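Local atomic coordinates of magnesium transporter MgtE (Enterococcus faecalis, PDB entry 2OUX), a protein that probably transports magnesium ions across the cell membrane as a homodimer, its cytosolic part, which makes up this chain, binding magnesium ions. Residues I150-T155 with V176-Q181; G187-R192 with A204-E209; N25-L30 with Y55-P60. All blocks are in the same frame, centred on the assembly; numbering follows the deposited sequence.

In the fold
From the N terminus, contact 3 comes first: 25-30 meets 55-60 and closes a loop of 24 residues, mostly helical, in the N-terminal helical domain. Contact 1 follows in the first CBS motif, where the chain passes through helix 156-166 and comes back as 176-181 alongside 150-155. Contact 2 joins 187-192 to 204-209 across a loop of 11 residues that takes in the second half of helix 191-194. The three follow in series, neither nesting nor crossing. Contacts 1 and 2 share a sheet: strands 175-179 and 185-190 are antiparallel neighbours, and Val178 N probably bonds to Gly187 O. Contact 3 lies on the other side of the chain's centre, its nearest atoms about 24 Å from contact 1.

Contact 1 (I150-T155 with V176-Q181)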
loop_
_atom_site.group_PDB
_atom_site.type_symbol
_atom_site.label_atom_id
_atom_site.label_comp_id
_atom_site.label_asym_id
_atom_site.label_seq_id
_atom_site.Cartn_x
_atom_site.Cartn_y
_atom_site.Cartn_z
ATOM N N ILE A 150 -5.184 1.924 -18.864
ATOM C CA ILE A 150 -4.607 1.974 -20.202
ATOM C C ILE A 150 -5.187 0.831 -21.025
ATOM O O ILE A 150 -5.894 -0.027 -20.493
ATOM C CB ILE A 150 -3.077 1.792 -20.164
ATOM C CG1 ILE A 150 -2.744 0.454 -19.499
ATOM C CG2 ILE A 150 -2.433 2.950 -19.442
ATOM C CD1 ILE A 150 -1.302 0.018 -19.648
ATOM N N VAL A 151 -4.891 0.832 -22.323
ATOM C CA VAL A 151 -5.358 -0.228 -23.211
ATOM C C VAL A 151 -4.226 -1.223 -23.385
ATOM O O VAL A 151 -3.052 -0.874 -23.228
ATOM C CB VAL A 151 -5.746 0.300 -24.611
ATOM C CG1 VAL A 151 -6.931 1.231 -24.502
ATOM C CG2 VAL A 151 -4.554 1.007 -25.255
ATOM N N ALA A 152 -4.591 -2.453 -23.730
ATOM C CA ALA A 152 -3.635 -3.536 -23.923
ATOM C C ALA A 152 -2.595 -3.363 -25.037
ATOM O O ALA A 152 -1.400 -3.499 -24.782
ATOM C CB ALA A 152 -4.390 -4.839 -24.134
ATOM N N ASN A 153 -3.045 -3.078 -26.262
ATOM C CA ASN A 153 -2.145 -2.937 -27.412
ATOM C C ASN A 153 -1.307 -1.670 -27.386
ATOM O O ASN A 153 -1.242 -0.919 -28.350
ATOM C CB ASN A 153 -2.945 -3.017 -28.720
ATOM C CG ASN A 153 -2.055 -2.986 -29.959
ATOM O OD1 ASN A 153 -1.925 -1.952 -30.624
ATOM N ND2 ASN A 153 -1.432 -4.122 -30.271
ATOM N N GLN A 154 -0.649 -1.452 -26.261
ATOM C CA GLN A 154 0.200 -0.295 -26.065
ATOM C C GLN A 154 1.528 -0.817 -25.525
ATOM O O GLN A 154 1.591 -1.925 -24.995
ATOM C CB GLN A 154 -0.487 0.638 -25.070
ATOM C CG GLN A 154 0.364 1.719 -24.467
ATOM C CD GLN A 154 -0.467 2.665 -23.625
ATOM O OE1 GLN A 154 -1.362 2.241 -22.898
ATOM N NE2 GLN A 154 -0.176 3.953 -23.717
ATOM N N THR A 155 2.587 -0.031 -25.671
ATOM C CA THR A 155 3.898 -0.431 -25.176
ATOM C C THR A 155 4.112 0.111 -23.765
ATOM O O THR A 155 3.420 1.039 -23.340
ATOM C CB THR A 155 5.001 0.138 -26.045
ATOM O OG1 THR A 155 4.887 1.564 -26.053
ATOM C CG2 THR A 155 4.899 -0.396 -27.465
ATOM N N VAL A 176 -1.687 -0.514 -12.409
ATOM C CA VAL A 176 -2.180 0.085 -13.645
ATOM C C VAL A 176 -3.219 -0.870 -14.203
ATOM O O VAL A 176 -2.915 -2.021 -14.506
ATOM C CB VAL A 176 -1.059 0.265 -14.677
ATOM C CG1 VAL A 176 -1.609 0.931 -15.929
ATOM C CG2 VAL A 176 0.063 1.105 -14.080
ATOM N N TYR A 177 -4.450 -0.398 -14.331
ATOM C CA TYR A 177 -5.516 -1.248 -14.844
ATOM C C TYR A 177 -5.622 -1.185 -16.364
ATOM O O TYR A 177 -5.415 -0.137 -16.973
ATOM C CB TYR A 177 -6.826 -0.853 -14.163
ATOM C CG TYR A 177 -6.689 -0.950 -12.661
ATOM C CD1 TYR A 177 -6.789 -2.184 -12.013
ATOM C CD2 TYR A 177 -6.340 0.170 -11.900
ATOM C CE1 TYR A 177 -6.535 -2.307 -10.649
ATOM C CE2 TYR A 177 -6.087 0.058 -10.531
ATOM C CZ TYR A 177 -6.179 -1.186 -9.921
ATOM O OH TYR A 177 -5.850 -1.313 -8.600
ATOM N N VAL A 178 -5.922 -2.323 -16.978
ATOM C CA VAL A 178 -6.038 -2.379 -18.424
ATOM C C VAL A 178 -7.496 -2.556 -18.802
ATOM O O VAL A 178 -8.153 -3.458 -18.307
ATOM C CB VAL A 178 -5.217 -3.555 -19.004
ATOM C CG1 VAL A 178 -5.268 -3.532 -20.533
ATOM C CG2 VAL A 178 -3.766 -3.469 -18.523
ATOM N N VAL A 179 -8.003 -1.681 -19.660
ATOM C CA VAL A 179 -9.392 -1.768 -20.104
ATOM C C VAL A 179 -9.445 -1.781 -21.623
ATOM O O VAL A 179 -8.452 -1.497 -22.281
ATOM C CB VAL A 179 -10.244 -0.556 -19.639
ATOM C CG1 VAL A 179 -10.372 -0.536 -18.123
ATOM C CG2 VAL A 179 -9.624 0.733 -20.148
ATOM N N ASP A 180 -10.606 -2.126 -22.170
ATOM C CA ASP A 180 -10.792 -2.111 -23.615
ATOM C C ASP A 180 -11.476 -0.782 -23.932
ATOM O O ASP A 180 -11.582 0.073 -23.053
ATOM C CB ASP A 180 -11.644 -3.300 -24.078
ATOM C CG ASP A 180 -13.015 -3.330 -23.442
ATOM O OD1 ASP A 180 -13.410 -2.326 -22.819
ATOM O OD2 ASP A 180 -13.705 -4.366 -23.580
ATOM N N GLN A 181 -11.943 -0.603 -25.166
ATOM C CA GLN A 181 -12.591 0.652 -25.553
ATOM C C GLN A 181 -13.822 0.989 -24.728
ATOM O O GLN A 181 -14.051 2.149 -24.381
ATOM C CB GLN A 181 -13.000 0.634 -27.028
ATOM C CG GLN A 181 -11.857 0.637 -28.024
ATOM C CD GLN A 181 -11.360 -0.756 -28.329
ATOM O OE1 GLN A 181 -12.146 -1.707 -28.400
ATOM N NE2 GLN A 181 -10.058 -0.886 -28.532
#
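Two backbone hydrogen bonds straddle Val178 and pair Ile150 with it as a parallel bridge. Ile150 N donates to Tyr177 O at 2.8 Å (155° at the hydrogen), and Val179 N donates to Ile150 O, also at 2.8 Å; each donor sits nearly along the C=O axis of its acceptor. Two CA-H...O contacts reinforce them: Val178 CA lies 3.1 Å from Ile150 O, and Val151 CA lies 3.5 Å from Val179 O. Apolar packing covers one face of the bridge. Ile150 holds CG1 in the crowded position between N and the carbonyl carbon (chi1 58°), which lays CG1 across Val176 CG1 at 3.8 Å, the two side chains crossing at about a right angle. Val178 turns CG1 anti to its own N (chi1 -176°), towards Ala152, whose CB it meets at 3.9 Å. Ile203 of helix 203-206 packs on both Ile150 and Val178. Tyr177 CB points away from segment 150-155, and its ring packs on Leu244 and Ile247 of strand 244-249 of the second CBS motif; with Ala234, Tyr177 belongs to a magnesium site. Parallel strands joined through helix 156-166 form the beta-alpha-beta crossover of a CBS domain.

Contact 2 (G187-R192 with A204-E209)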
loop_
_atom_site.group_PDB
_atom_site.type_symbol
_atom_site.label_atom_id
_atom_site.label_comp_id
_atom_site.label_asym_id
_atom_site.label_seq_id
_atom_site.Cartn_x
_atom_site.Cartn_y
_atom_site.Cartn_z
ATOM N N GLY A 187 -7.620 -6.510 -17.418
ATOM C CA GLY A 187 -6.310 -6.903 -16.938
ATOM C C GLY A 187 -5.695 -5.913 -15.975
ATOM O O GLY A 187 -6.276 -4.863 -15.680
ATOM N N VAL A 188 -4.508 -6.246 -15.485
ATOM C CA VAL A 188 -3.811 -5.384 -14.539
ATOM C C VAL A 188 -2.318 -5.688 -14.542
ATOM O O VAL A 188 -1.906 -6.799 -14.889
ATOM C CB VAL A 188 -4.343 -5.596 -13.102
ATOM C CG1 VAL A 188 -4.085 -7.033 -12.649
ATOM C CG2 VAL A 188 -3.675 -4.622 -12.143
ATOM N N ILE A 189 -1.519 -4.689 -14.173
ATOM C CA ILE A 189 -0.075 -4.846 -14.072
ATOM C C ILE A 189 0.428 -3.904 -12.987
ATOM O O ILE A 189 0.097 -2.726 -12.985
ATOM C CB ILE A 189 0.669 -4.550 -15.419
ATOM C CG1 ILE A 189 2.126 -5.007 -15.294
ATOM C CG2 ILE A 189 0.655 -3.058 -15.744
ATOM C CD1 ILE A 189 2.855 -5.130 -16.611
ATOM N N SER A 190 1.196 -4.438 -12.045
ATOM C CA SER A 190 1.740 -3.628 -10.962
ATOM C C SER A 190 2.860 -2.776 -11.531
ATOM O O SER A 190 3.488 -3.147 -12.522
ATOM C CB SER A 190 2.304 -4.512 -9.853
ATOM O OG SER A 190 3.425 -5.230 -10.332
ATOM N N LEU A 191 3.114 -1.633 -10.912
ATOM C CA LEU A 191 4.170 -0.770 -11.410
ATOM C C LEU A 191 5.524 -1.473 -11.294
ATOM O O LEU A 191 6.390 -1.320 -12.161
ATOM C CB LEU A 191 4.201 0.552 -10.642
ATOM C CG LEU A 191 5.248 1.532 -11.179
ATOM C CD1 LEU A 191 5.000 1.776 -12.675
ATOM C CD2 LEU A 191 5.176 2.832 -10.404
ATOM N N ARG A 192 5.697 -2.253 -10.230
ATOM C CA ARG A 192 6.948 -2.966 -10.027
ATOM C C ARG A 192 7.226 -4.019 -11.105
ATOM O O ARG A 192 8.374 -4.385 -11.324
ATOM C CB ARG A 192 6.990 -3.608 -8.634
ATOM C CG ARG A 192 6.006 -4.750 -8.379
ATOM C CD ARG A 192 6.064 -5.200 -6.900
ATOM N NE ARG A 192 7.351 -5.793 -6.538
ATOM C CZ ARG A 192 7.756 -6.025 -5.291
ATOM N NH1 ARG A 192 6.978 -5.717 -4.262
ATOM N NH2 ARG A 192 8.944 -6.564 -5.073
ATOM N N ALA A 204 -0.043 -5.828 -23.400
ATOM C CA ALA A 204 -0.845 -7.037 -23.558
ATOM C C ALA A 204 -0.048 -8.313 -23.344
ATOM O O ALA A 204 -0.616 -9.362 -23.035
ATOM C CB ALA A 204 -1.485 -7.055 -24.943
ATOM N N ASP A 205 1.267 -8.232 -23.506
ATOM C CA ASP A 205 2.103 -9.409 -23.334
ATOM C C ASP A 205 2.587 -9.648 -21.911
ATOM O O ASP A 205 2.995 -10.760 -21.581
ATOM C CB ASP A 205 3.301 -9.356 -24.285
ATOM C CG ASP A 205 2.916 -9.689 -25.719
ATOM O OD1 ASP A 205 2.070 -10.592 -25.898
ATOM O OD2 ASP A 205 3.459 -9.066 -26.658
ATOM N N ILE A 206 2.537 -8.621 -21.069
ATOM C CA ILE A 206 2.995 -8.776 -19.700
ATOM C C ILE A 206 1.926 -8.526 -18.636
ATOM O O ILE A 206 2.188 -8.700 -17.446
ATOM C CB ILE A 206 4.201 -7.855 -19.416
ATOM C CG1 ILE A 206 3.875 -6.423 -19.845
ATOM C CG2 ILE A 206 5.436 -8.381 -20.142
ATOM C CD1 ILE A 206 4.876 -5.406 -19.366
ATOM N N LEU A 207 0.726 -8.134 -19.064
ATOM C CA LEU A 207 -0.370 -7.857 -18.136
ATOM C C LEU A 207 -0.880 -9.137 -17.474
ATOM O O LEU A 207 -0.641 -10.240 -17.965
ATOM C CB LEU A 207 -1.521 -7.157 -18.876
ATOM C CG LEU A 207 -2.341 -7.996 -19.872
ATOM C CD1 LEU A 207 -3.357 -8.850 -19.123
ATOM C CD2 LEU A 207 -3.075 -7.085 -20.825
ATOM N N ASN A 208 -1.577 -8.997 -16.350
ATOM C CA ASN A 208 -2.120 -10.168 -15.669
ATOM C C ASN A 208 -3.585 -10.290 -16.043
ATOM O O ASN A 208 -4.355 -9.349 -15.852
ATOM C CB ASN A 208 -2.012 -10.022 -14.156
ATOM C CG ASN A 208 -2.228 -11.334 -13.432
ATOM O OD1 ASN A 208 -3.037 -12.171 -13.849
ATOM N ND2 ASN A 208 -1.504 -11.525 -12.333
ATOM N N GLU A 209 -3.972 -11.447 -16.569
ATOM C CA GLU A 209 -5.361 -11.670 -16.960
ATOM C C GLU A 209 -6.248 -11.928 -15.759
ATOM O O GLU A 209 -7.429 -11.602 -15.788
ATOM C CB GLU A 209 -5.485 -12.858 -17.909
ATOM C CG GLU A 209 -4.777 -12.697 -19.232
ATOM C CD GLU A 209 -5.256 -13.703 -20.260
ATOM O OE1 GLU A 209 -5.318 -14.910 -19.937
ATOM O OE2 GLU A 209 -5.573 -13.281 -21.392
#
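The flat groups that meet here are peptide units, each N-H donor lying in the carbonyl plane of its acceptor. Val188 N donates a hydrogen bond to a lone pair of Asn208 O at 3.1 Å (144° at the hydrogen), while Asn208 N donates one to Val188 O at 2.7 Å and straighter (162°). Beside this pair of hydrogen bonds, Gly187 CA comes to 3.3 Å from Asn208 O, and Asn208 CB to 3.3 Å from Val188 O. Val188 and Asn208 point the same way and lie side by side, Val188 CG1 touching Asn208 CB at 3.9 Å. The Asn208 carboxamide, with CG anti to N (chi1 -165°), leads away from the strand, and its OD1 accepts from Arg210 N. The pair is a single antiparallel bridge in which the chain following helix 203-206 flanks strand 185-190, on the side not taken by strand 175-179. Val188 also packs on Tyr177, a residue of a magnesium site. The other end of the contact is apolar: Ile189, CG1 anti to N and extended beyond, meets Ile206 obliquely, methyl to methyl, with CD1 to CD1 at 3.4 Å, tighter than ordinary van der Waals contact. Past the strand, the N-cap Ser190 OG accepts a weak hydrogen bond from Asp193 N of helix 191-194. Leu191 packs on Leu191 of the second subunit, and the Arg192 guanidinium donates to Ala167 O, Ala170 O and Glu171 O of that subunit.

Contact 3 (N25-L30 with Y55-P60); sequences NEFREL and YNYLSP
Tyr57 O, near the C-terminal end of helix 48-57, is the polar atom best held between the two segments, gripped by one hydrogen bond, and a weak one. Arg28 NE gives that bond at 2.8 Å, bent to 125° at the hydrogen; Arg28 NH2 lies 3.2 Å from the same Tyr57 O. The arginine reaches it from helix 24-31 with CG anti to the carbonyl carbon and CD anti to CA, then bends at chi3 (124°), so that the guanidinium swings over towards the 55-60 backbone. NH2 has a stronger partner further on, a salt bridge to Glu62 OE1. This same carboxylate oxygen accepts from Ser59 N, while the Ser59 hydroxyl caps a backbone N of helix 60-67; the glutamate's return bond to the N-cap residue is as in a capping box. Next to the arginine the contact turns apolar. Phe27, with CG anti to N, pushes its ring towards Tyr57: Phe27 CD2 is 3.8 Å from Tyr57 CB and 4.0 Å from Tyr57 CD2. The two rings cross obliquely, centroids 5.7 Å apart and planes at 46°. Leu58 comes alongside, its CG at the edge of the Phe27 ring, 4.3 Å from Phe27 CE2. Leu15 and Thr18 of helix 8-20 also pack on Phe27, while Leu58 touches Phe31, so the contact binds the first helices of the N-terminal domain to the junction between helices 48-57 and 60-67. A buried aromatic and aliphatic cluster is thus closed by a partly exposed arginine, whose positive charge, set between a carbonyl near the end of one helix and a carboxylate at the start of the next, would probably be stabilised by both.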
loop_
_atom_site.group_PDB
_atom_site.type_symbol
_atom_site.label_atom_id
_atom_site.label_comp_id
_atom_site.label_asym_id
_atom_site.label_seq_id
_atom_site.Cartn_x
_atom_site.Cartn_y
_atom_site.Cartn_z
ATOM N N ASN A 25 5.934 33.389 2.040
ATOM C CA ASN A 25 6.881 32.432 1.475
ATOM C C ASN A 25 7.561 31.517 2.499
ATOM O O ASN A 25 7.754 30.323 2.237
ATOM C CB ASN A 25 7.917 33.185 0.639
ATOM C CG ASN A 25 7.269 34.044 -0.450
ATOM O OD1 ASN A 25 6.717 33.528 -1.428
ATOM N ND2 ASN A 25 7.319 35.363 -0.269
ATOM N N GLU A 26 7.923 32.063 3.658
ATOM C CA GLU A 26 8.557 31.256 4.699
ATOM C C GLU A 26 7.529 30.227 5.170
ATOM O O GLU A 26 7.845 29.056 5.377
ATOM C CB GLU A 26 8.974 32.129 5.880
ATOM C CG GLU A 26 10.444 32.013 6.281
ATOM C CD GLU A 26 10.870 30.603 6.680
ATOM O OE1 GLU A 26 11.488 30.458 7.759
ATOM O OE2 GLU A 26 10.612 29.642 5.916
ATOM N N PHE A 27 6.292 30.689 5.334
ATOM C CA PHE A 27 5.192 29.845 5.764
ATOM C C PHE A 27 5.006 28.685 4.795
ATOM O O PHE A 27 5.051 27.523 5.189
ATOM C CB PHE A 27 3.897 30.649 5.817
ATOM C CG PHE A 27 2.691 29.813 6.086
ATOM C CD1 PHE A 27 2.412 29.371 7.377
ATOM C CD2 PHE A 27 1.865 29.410 5.045
ATOM C CE1 PHE A 27 1.331 28.542 7.623
ATOM C CE2 PHE A 27 0.779 28.579 5.283
ATOM C CZ PHE A 27 0.512 28.144 6.573
ATOM N N ARG A 28 4.792 29.017 3.526
ATOM C CA ARG A 28 4.594 28.021 2.489
ATOM C C ARG A 28 5.671 26.953 2.478
ATOM O O ARG A 28 5.357 25.761 2.441
ATOM C CB ARG A 28 4.536 28.686 1.116
ATOM C CG ARG A 28 3.311 29.537 0.898
ATOM C CD ARG A 28 3.254 30.017 -0.531
ATOM N NE ARG A 28 1.999 29.634 -1.158
ATOM C CZ ARG A 28 1.829 28.568 -1.935
ATOM N NH1 ARG A 28 2.833 27.751 -2.208
ATOM N NH2 ARG A 28 0.634 28.326 -2.440
ATOM N N GLU A 29 6.934 27.382 2.501
ATOM C CA GLU A 29 8.070 26.452 2.495
ATOM C C GLU A 29 7.974 25.441 3.627
ATOM O O GLU A 29 8.158 24.243 3.417
ATOM C CB GLU A 29 9.404 27.193 2.656
ATOM C CG GLU A 29 9.928 27.932 1.437
ATOM C CD GLU A 29 11.236 28.659 1.742
ATOM O OE1 GLU A 29 12.247 27.981 2.030
ATOM O OE2 GLU A 29 11.248 29.909 1.704
ATOM N N LEU A 30 7.716 25.940 4.834
ATOM C CA LEU A 30 7.612 25.092 6.016
ATOM C C LEU A 30 6.377 24.193 5.963
ATOM O O LEU A 30 6.489 22.972 6.021
ATOM C CB LEU A 30 7.570 25.960 7.279
ATOM C CG LEU A 30 8.836 26.760 7.609
ATOM C CD1 LEU A 30 8.568 27.686 8.786
ATOM C CD2 LEU A 30 9.979 25.807 7.923
ATOM N N TYR A 55 -5.780 30.459 4.654
ATOM C CA TYR A 55 -6.544 30.368 3.412
ATOM C C TYR A 55 -5.961 31.316 2.369
ATOM O O TYR A 55 -6.094 31.089 1.167
ATOM C CB TYR A 55 -8.017 30.726 3.659
ATOM C CG TYR A 55 -8.723 29.819 4.649
ATOM C CD1 TYR A 55 -9.651 30.332 5.560
ATOM C CD2 TYR A 55 -8.460 28.446 4.682
ATOM C CE1 TYR A 55 -10.294 29.502 6.481
ATOM C CE2 TYR A 55 -9.100 27.607 5.600
ATOM C CZ TYR A 55 -10.011 28.139 6.494
ATOM O OH TYR A 55 -10.622 27.307 7.406
ATOM N N ASN A 56 -5.307 32.378 2.832
ATOM C CA ASN A 56 -4.712 33.352 1.922
ATOM C C ASN A 56 -3.360 32.911 1.347
ATOM O O ASN A 56 -2.932 33.416 0.311
ATOM C CB ASN A 56 -4.539 34.707 2.626
ATOM C CG ASN A 56 -5.856 35.283 3.130
ATOM O OD1 ASN A 56 -6.876 35.236 2.438
ATOM N ND2 ASN A 56 -5.832 35.848 4.334
ATOM N N TYR A 57 -2.688 31.972 2.005
ATOM C CA TYR A 57 -1.384 31.523 1.528
ATOM C C TYR A 57 -1.398 30.184 0.804
ATOM O O TYR A 57 -0.379 29.760 0.258
ATOM C CB TYR A 57 -0.393 31.449 2.689
ATOM C CG TYR A 57 -0.199 32.754 3.427
ATOM C CD1 TYR A 57 -0.024 33.951 2.735
ATOM C CD2 TYR A 57 -0.186 32.792 4.818
ATOM C CE1 TYR A 57 0.170 35.151 3.410
ATOM C CE2 TYR A 57 0.006 33.985 5.504
ATOM C CZ TYR A 57 0.180 35.160 4.792
ATOM O OH TYR A 57 0.378 36.339 5.465
ATOM N N LEU A 58 -2.546 29.517 0.798
ATOM C CA LEU A 58 -2.652 28.223 0.140
ATOM C C LEU A 58 -3.741 28.218 -0.915
ATOM O O LEU A 58 -4.813 28.779 -0.716
ATOM C CB LEU A 58 -2.929 27.132 1.173
ATOM C CG LEU A 58 -1.806 26.955 2.195
ATOM C CD1 LEU A 58 -2.260 26.066 3.331
ATOM C CD2 LEU A 58 -0.591 26.378 1.499
ATOM N N SER A 59 -3.442 27.590 -2.043
ATOM C CA SER A 59 -4.389 27.492 -3.140
ATOM C C SER A 59 -5.431 26.435 -2.786
ATOM O O SER A 59 -5.233 25.644 -1.869
ATOM C CB SER A 59 -3.668 27.056 -4.409
ATOM O OG SER A 59 -3.241 25.707 -4.295
ATOM N N PRO A 60 -6.562 26.421 -3.503
ATOM C CA PRO A 60 -7.588 25.421 -3.212
ATOM C C PRO A 60 -7.038 24.004 -3.367
ATOM O O PRO A 60 -7.396 23.112 -2.596
ATOM C CB PRO A 60 -8.675 25.751 -4.227
ATOM C CG PRO A 60 -8.595 27.265 -4.277
ATOM C CD PRO A 60 -7.096 27.480 -4.380
#